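Local atomic coordinates of thiaminase-I (Naegleria gruberi, PDB entry 4HCW), a protein that belongs to the thiaminase family, whose members have an alpha/beta fold resembling that of periplasmic binding proteins. Residues Lys34-Thr39 against Thr290-Leu295; Tyr16-Asn21 against Gly299-Ala304. All coordinates share one frame; numbering follows the deposited sequence.

Contact 1: Lys34-Thr39 against Thr290-Leu295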
loop_
_atom_site.group_PDB
_atom_site.type_symbol
_atom_site.label_atom_id
_atom_site.label_comp_id
_atom_site.label_asym_id
_atom_site.label_seq_id
_atom_site.Cartn_x
_atom_site.Cartn_y
_atom_site.Cartn_z
ATOM N N LYS A 34 13.381 -13.192 -2.533
ATOM C CA LYS A 34 13.221 -14.600 -2.182
ATOM C C LYS A 34 14.547 -15.357 -2.199
ATOM O O LYS A 34 14.767 -16.255 -1.387
ATOM C CB LYS A 34 12.221 -15.274 -3.124
ATOM C CG LYS A 34 10.881 -15.597 -2.482
ATOM C CD LYS A 34 9.843 -15.983 -3.524
ATOM C CE LYS A 34 10.307 -17.156 -4.372
ATOM N NZ LYS A 34 9.323 -17.485 -5.441
ATOM N N ASP A 35 15.432 -14.985 -3.119
ATOM C CA ASP A 35 16.722 -15.655 -3.254
ATOM C C ASP A 35 17.713 -15.234 -2.168
ATOM O O ASP A 35 18.818 -15.770 -2.087
ATOM C CB ASP A 35 17.318 -15.402 -4.641
ATOM C CG ASP A 35 16.485 -16.010 -5.756
ATOM O OD1 ASP A 35 15.795 -17.020 -5.503
ATOM O OD2 ASP A 35 16.523 -15.479 -6.886
ATOM N N VAL A 36 17.311 -14.277 -1.338
ATOM C CA VAL A 36 18.164 -13.771 -0.267
ATOM C C VAL A 36 17.748 -14.356 1.083
ATOM O O VAL A 36 18.579 -14.560 1.970
ATOM C CB VAL A 36 18.122 -12.225 -0.210
ATOM C CG1 VAL A 36 18.896 -11.700 0.988
ATOM C CG2 VAL A 36 18.669 -11.635 -1.499
ATOM N N LEU A 37 16.458 -14.639 1.224
ATOM C CA LEU A 37 15.917 -15.171 2.470
ATOM C C LEU A 37 16.450 -16.571 2.773
ATOM O O LEU A 37 16.594 -17.395 1.870
ATOM C CB LEU A 37 14.390 -15.191 2.415
ATOM C CG LEU A 37 13.739 -13.864 2.020
ATOM C CD1 LEU A 37 12.223 -13.980 2.029
ATOM C CD2 LEU A 37 14.206 -12.743 2.935
ATOM N N PRO A 38 16.748 -16.840 4.054
ATOM C CA PRO A 38 17.269 -18.134 4.507
ATOM C C PRO A 38 16.185 -19.205 4.555
ATOM O O PRO A 38 15.065 -18.932 4.989
ATOM C CB PRO A 38 17.765 -17.828 5.920
ATOM C CG PRO A 38 16.897 -16.714 6.381
ATOM C CD PRO A 38 16.635 -15.875 5.162
ATOM N N THR A 39 16.522 -20.413 4.116
ATOM C CA THR A 39 15.569 -21.517 4.098
ATOM C C THR A 39 15.783 -22.477 5.267
ATOM O O THR A 39 15.215 -23.569 5.296
ATOM C CB THR A 39 15.641 -22.302 2.775
ATOM O OG1 THR A 39 17.001 -22.662 2.505
ATOM C CG2 THR A 39 15.113 -21.457 1.625
ATOM N N THR A 290 19.480 -5.545 6.133
ATOM C CA THR A 290 19.885 -4.406 5.315
ATOM C C THR A 290 19.914 -4.730 3.825
ATOM O O THR A 290 19.700 -3.850 2.993
ATOM C CB THR A 290 21.264 -3.866 5.742
ATOM O OG1 THR A 290 22.247 -4.901 5.611
ATOM C CG2 THR A 290 21.224 -3.389 7.185
ATOM N N LEU A 291 20.176 -5.988 3.488
ATOM C CA LEU A 291 20.203 -6.400 2.089
ATOM C C LEU A 291 18.796 -6.415 1.503
ATOM O O LEU A 291 18.591 -6.029 0.352
ATOM C CB LEU A 291 20.865 -7.771 1.932
ATOM C CG LEU A 291 20.996 -8.284 0.495
ATOM C CD1 LEU A 291 21.655 -7.239 -0.395
ATOM C CD2 LEU A 291 21.779 -9.584 0.457
ATOM N N VAL A 292 17.830 -6.861 2.299
ATOM C CA VAL A 292 16.435 -6.853 1.877
ATOM C C VAL A 292 15.945 -5.415 1.747
ATOM O O VAL A 292 15.262 -5.066 0.784
ATOM C CB VAL A 292 15.539 -7.618 2.868
ATOM C CG1 VAL A 292 14.082 -7.540 2.441
ATOM C CG2 VAL A 292 15.987 -9.068 2.975
ATOM N N LEU A 293 16.309 -4.583 2.719
ATOM C CA LEU A 293 15.946 -3.172 2.699
ATOM C C LEU A 293 16.537 -2.464 1.483
ATOM O O LEU A 293 15.861 -1.668 0.832
ATOM C CB LEU A 293 16.400 -2.476 3.984
ATOM C CG LEU A 293 15.732 -2.926 5.286
ATOM C CD1 LEU A 293 16.240 -2.103 6.462
ATOM C CD2 LEU A 293 14.218 -2.832 5.179
ATOM N N ASP A 294 17.798 -2.758 1.181
ATOM C CA ASP A 294 18.467 -2.151 0.035
ATOM C C ASP A 294 17.813 -2.571 -1.278
ATOM O O ASP A 294 17.693 -1.770 -2.205
ATOM C CB ASP A 294 19.959 -2.502 0.023
ATOM C CG ASP A 294 20.740 -1.768 1.099
ATOM O OD1 ASP A 294 20.357 -0.630 1.443
ATOM O OD2 ASP A 294 21.738 -2.329 1.598
ATOM N N LEU A 295 17.390 -3.829 -1.347
ATOM C CA LEU A 295 16.701 -4.340 -2.527
ATOM C C LEU A 295 15.331 -3.690 -2.679
ATOM O O LEU A 295 14.893 -3.404 -3.793
ATOM C CB LEU A 295 16.566 -5.861 -2.459
ATOM C CG LEU A 295 17.841 -6.664 -2.723
ATOM C CD1 LEU A 295 17.628 -8.126 -2.381
ATOM C CD2 LEU A 295 18.278 -6.512 -4.171
#
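V36 meets one face of helix 290-298 with both of its methyl groups, each taken up by a leucine from a successive turn. CG1, anti to the backbone N (chi1 174°), reaches L291 CD2 at 3.6 Å, while CG2 lies 3.8 Å from CD1 of L295. The V36 side chain crosses both leucines obliquely. The i, i+4 spacing of L291 and L295, with the helical bond from L295 N to L291 O, puts them on the same side of the helix, which suits the forked end of a valine.

The enclosed part of the contact lies beside this pair. L37 and V292 are both buried, and their side chains meet at about a right angle, with L37 CD2 and V292 CG2 4.1 Å apart. L37 also touches N285 and L286 of helix 275-288 and L13 of strand 8-13; a branched leucine, whose two methyls sit beyond CG, suits a buried place with neighbours on helices and a strand. The V36 side is the one nearer solvent: L291 is exposed, V36 and L295 partly so. Further round the helix, D294 turns to a different neighbour, its OD1 hydrogen-bonded to H311 NE2 of helix 306-313.

The contact thus joins the loop after helix 29-34 to helix 290-298 through branched aliphatic side chains, burying 171 Å² in all. No hydrogen bond or salt bridge crosses it, so its cohesion rests on dispersion and on the exclusion of water, with shape rather than directed bonding fitting the loop to the helix.

Contact 2: Tyr16-Asn21 against Gly299-Ala304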
loop_
_atom_site.group_PDB
_atom_site.type_symbol
_atom_site.label_atom_id
_atom_site.label_comp_id
_atom_site.label_asym_id
_atom_site.label_seq_id
_atom_site.Cartn_x
_atom_site.Cartn_y
_atom_site.Cartn_z
ATOM N N TYR A 16 2.898 -8.573 -4.538
ATOM C CA TYR A 16 2.736 -7.399 -5.388
ATOM C C TYR A 16 3.856 -6.377 -5.215
ATOM O O TYR A 16 3.629 -5.249 -4.774
ATOM C CB TYR A 16 1.362 -6.765 -5.173
ATOM C CG TYR A 16 0.223 -7.696 -5.519
ATOM C CD1 TYR A 16 -0.236 -7.804 -6.824
ATOM C CD2 TYR A 16 -0.382 -8.478 -4.544
ATOM C CE1 TYR A 16 -1.273 -8.658 -7.148
ATOM C CE2 TYR A 16 -1.417 -9.336 -4.859
ATOM C CZ TYR A 16 -1.859 -9.421 -6.162
ATOM O OH TYR A 16 -2.891 -10.271 -6.482
ATOM N N LEU A 17 5.067 -6.794 -5.571
ATOM C CA LEU A 17 6.229 -5.917 -5.591
ATOM C C LEU A 17 6.513 -5.531 -7.041
ATOM O O LEU A 17 6.065 -6.217 -7.958
ATOM C CB LEU A 17 7.434 -6.628 -4.967
ATOM C CG LEU A 17 7.329 -6.939 -3.473
ATOM C CD1 LEU A 17 8.634 -7.516 -2.949
ATOM C CD2 LEU A 17 6.937 -5.694 -2.693
ATOM N N PRO A 18 7.247 -4.426 -7.258
ATOM C CA PRO A 18 7.501 -3.966 -8.629
ATOM C C PRO A 18 8.287 -4.968 -9.470
ATOM O O PRO A 18 8.861 -5.917 -8.936
ATOM C CB PRO A 18 8.333 -2.695 -8.423
ATOM C CG PRO A 18 8.918 -2.833 -7.055
ATOM C CD PRO A 18 7.855 -3.525 -6.263
ATOM N N SER A 19 8.299 -4.753 -10.782
ATOM C CA SER A 19 9.079 -5.584 -11.689
ATOM C C SER A 19 9.711 -4.723 -12.777
ATOM O O SER A 19 9.309 -3.579 -12.985
ATOM C CB SER A 19 8.209 -6.674 -12.318
ATOM O OG SER A 19 7.267 -6.122 -13.222
ATOM N N TRP A 20 10.703 -5.278 -13.466
ATOM C CA TRP A 20 11.379 -4.562 -14.542
ATOM C C TRP A 20 11.201 -5.281 -15.872
ATOM O O TRP A 20 10.873 -6.467 -15.904
ATOM C CB TRP A 20 12.867 -4.400 -14.228
ATOM C CG TRP A 20 13.136 -3.504 -13.058
ATOM C CD1 TRP A 20 13.350 -2.158 -13.090
ATOM C CD2 TRP A 20 13.220 -3.892 -11.680
ATOM N NE1 TRP A 20 13.562 -1.682 -11.818
ATOM C CE2 TRP A 20 13.487 -2.725 -10.937
ATOM C CE3 TRP A 20 13.095 -5.110 -11.008
ATOM C CZ2 TRP A 20 13.631 -2.742 -9.552
ATOM C CZ3 TRP A 20 13.239 -5.124 -9.633
ATOM C CH2 TRP A 20 13.504 -3.947 -8.920
ATOM N N ASN A 21 11.421 -4.558 -16.966
ATOM C CA ASN A 21 11.270 -5.131 -18.297
ATOM C C ASN A 21 11.950 -4.299 -19.382
ATOM O O ASN A 21 11.965 -3.069 -19.322
ATOM C CB ASN A 21 9.788 -5.309 -18.634
ATOM C CG ASN A 21 9.493 -6.650 -19.279
ATOM O OD1 ASN A 21 10.342 -7.225 -19.962
ATOM N ND2 ASN A 21 8.286 -7.159 -19.061
ATOM N N GLY A 299 13.352 -0.867 -5.840
ATOM C CA GLY A 299 12.017 -0.883 -6.410
ATOM C C GLY A 299 11.133 0.210 -5.842
ATOM O O GLY A 299 9.924 0.224 -6.079
ATOM N N LEU A 300 11.746 1.124 -5.094
ATOM C CA LEU A 300 11.036 2.225 -4.444
ATOM C C LEU A 300 9.902 1.742 -3.545
ATOM O O LEU A 300 8.887 2.421 -3.389
ATOM C CB LEU A 300 10.514 3.234 -5.471
ATOM C CG LEU A 300 11.574 4.081 -6.173
ATOM C CD1 LEU A 300 10.924 5.108 -7.083
ATOM C CD2 LEU A 300 12.473 4.762 -5.152
ATOM N N THR A 301 10.080 0.562 -2.963
ATOM C CA THR A 301 9.116 0.029 -2.013
ATOM C C THR A 301 9.420 0.607 -0.637
ATOM O O THR A 301 10.582 0.703 -0.242
ATOM C CB THR A 301 9.167 -1.509 -1.961
ATOM O OG1 THR A 301 8.979 -2.041 -3.279
ATOM C CG2 THR A 301 8.085 -2.055 -1.041
ATOM N N LEU A 302 8.380 1.003 0.087
ATOM C CA LEU A 302 8.562 1.651 1.377
ATOM C C LEU A 302 8.397 0.676 2.533
ATOM O O LEU A 302 7.379 -0.008 2.631
ATOM C CB LEU A 302 7.569 2.802 1.539
ATOM C CG LEU A 302 7.377 3.728 0.337
ATOM C CD1 LEU A 302 6.355 4.805 0.660
ATOM C CD2 LEU A 302 8.699 4.345 -0.086
ATOM N N PRO A 303 9.409 0.602 3.410
ATOM C CA PRO A 303 9.280 -0.144 4.665
ATOM C C PRO A 303 8.268 0.547 5.570
ATOM O O PRO A 303 8.010 1.739 5.396
ATOM C CB PRO A 303 10.683 -0.051 5.272
ATOM C CG PRO A 303 11.584 0.224 4.115
ATOM C CD PRO A 303 10.780 1.091 3.198
ATOM N N ALA A 304 7.705 -0.186 6.524
ATOM C CA ALA A 304 6.659 0.359 7.381
ATOM C C ALA A 304 7.212 0.986 8.659
ATOM O O ALA A 304 6.572 1.845 9.265
ATOM C CB ALA A 304 5.638 -0.716 7.713
#
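A Schellman motif ends helix 290-298 and brings G299 and T301 up against P18, just ahead of the small antiparallel pair of strands 19-21 and 26-28. L300 is its C-prime residue: its positive phi (56°) takes the chain out of the helical path, and the backbone N-H groups of L300 and T301 bond back to carbonyls in the last turn of the helix. From there the chain enters the short strand 302-303, whose L302 pairs with L118 of strand 110-125.

P18 is the middle of the contact. Its CG sits 3.4 Å from G299 O and 3.7 Å from G299 CA, so the ring rests directly on bare backbone; a glycine suits this place because it brings no side chain between the two segments. On the T301 side, P18 CD approaches T301 OG1 at 3.5 Å. This is a contact of a ring carbon with a hydroxyl oxygen, and no hydrogen bond crosses between the segments. The two branches of T301 divide the work: OG1 lies beside the backbone N (chi1 -55°), which leaves CG2 anti to that N. CG2 meets L17 CD2 at 4.2 Å, and the two side chains cross at about a right angle.

E233 and C236 also touch P18, and Y117 of strand 110-125 lies against both L17 and T301, which adds to the burial of the site. W20, held in its strand by backbone pairing with V27, touches L29 as well, and its indole reaches across to the helix end, CZ2 coming within 4.0 Å of G299 CA.

From the N terminus the chain first supplies 16-21, then passes through strand 26-28 and helix 29-34 to the loop 34-39. After 250 residues it returns in helix 290-298, where contact 1 closes, and contact 2 closes next as the chain leaves that helix for strand 302-303. Contact 1 is therefore nested inside the longer loop closed by contact 2, and the two do not cross. Together they fasten the helix and the turn beyond it to two points of the N-terminal region. Their centres lie about 13 Å apart, and they touch each other where L293 CD2 packs 4.2 Å from P303 CG.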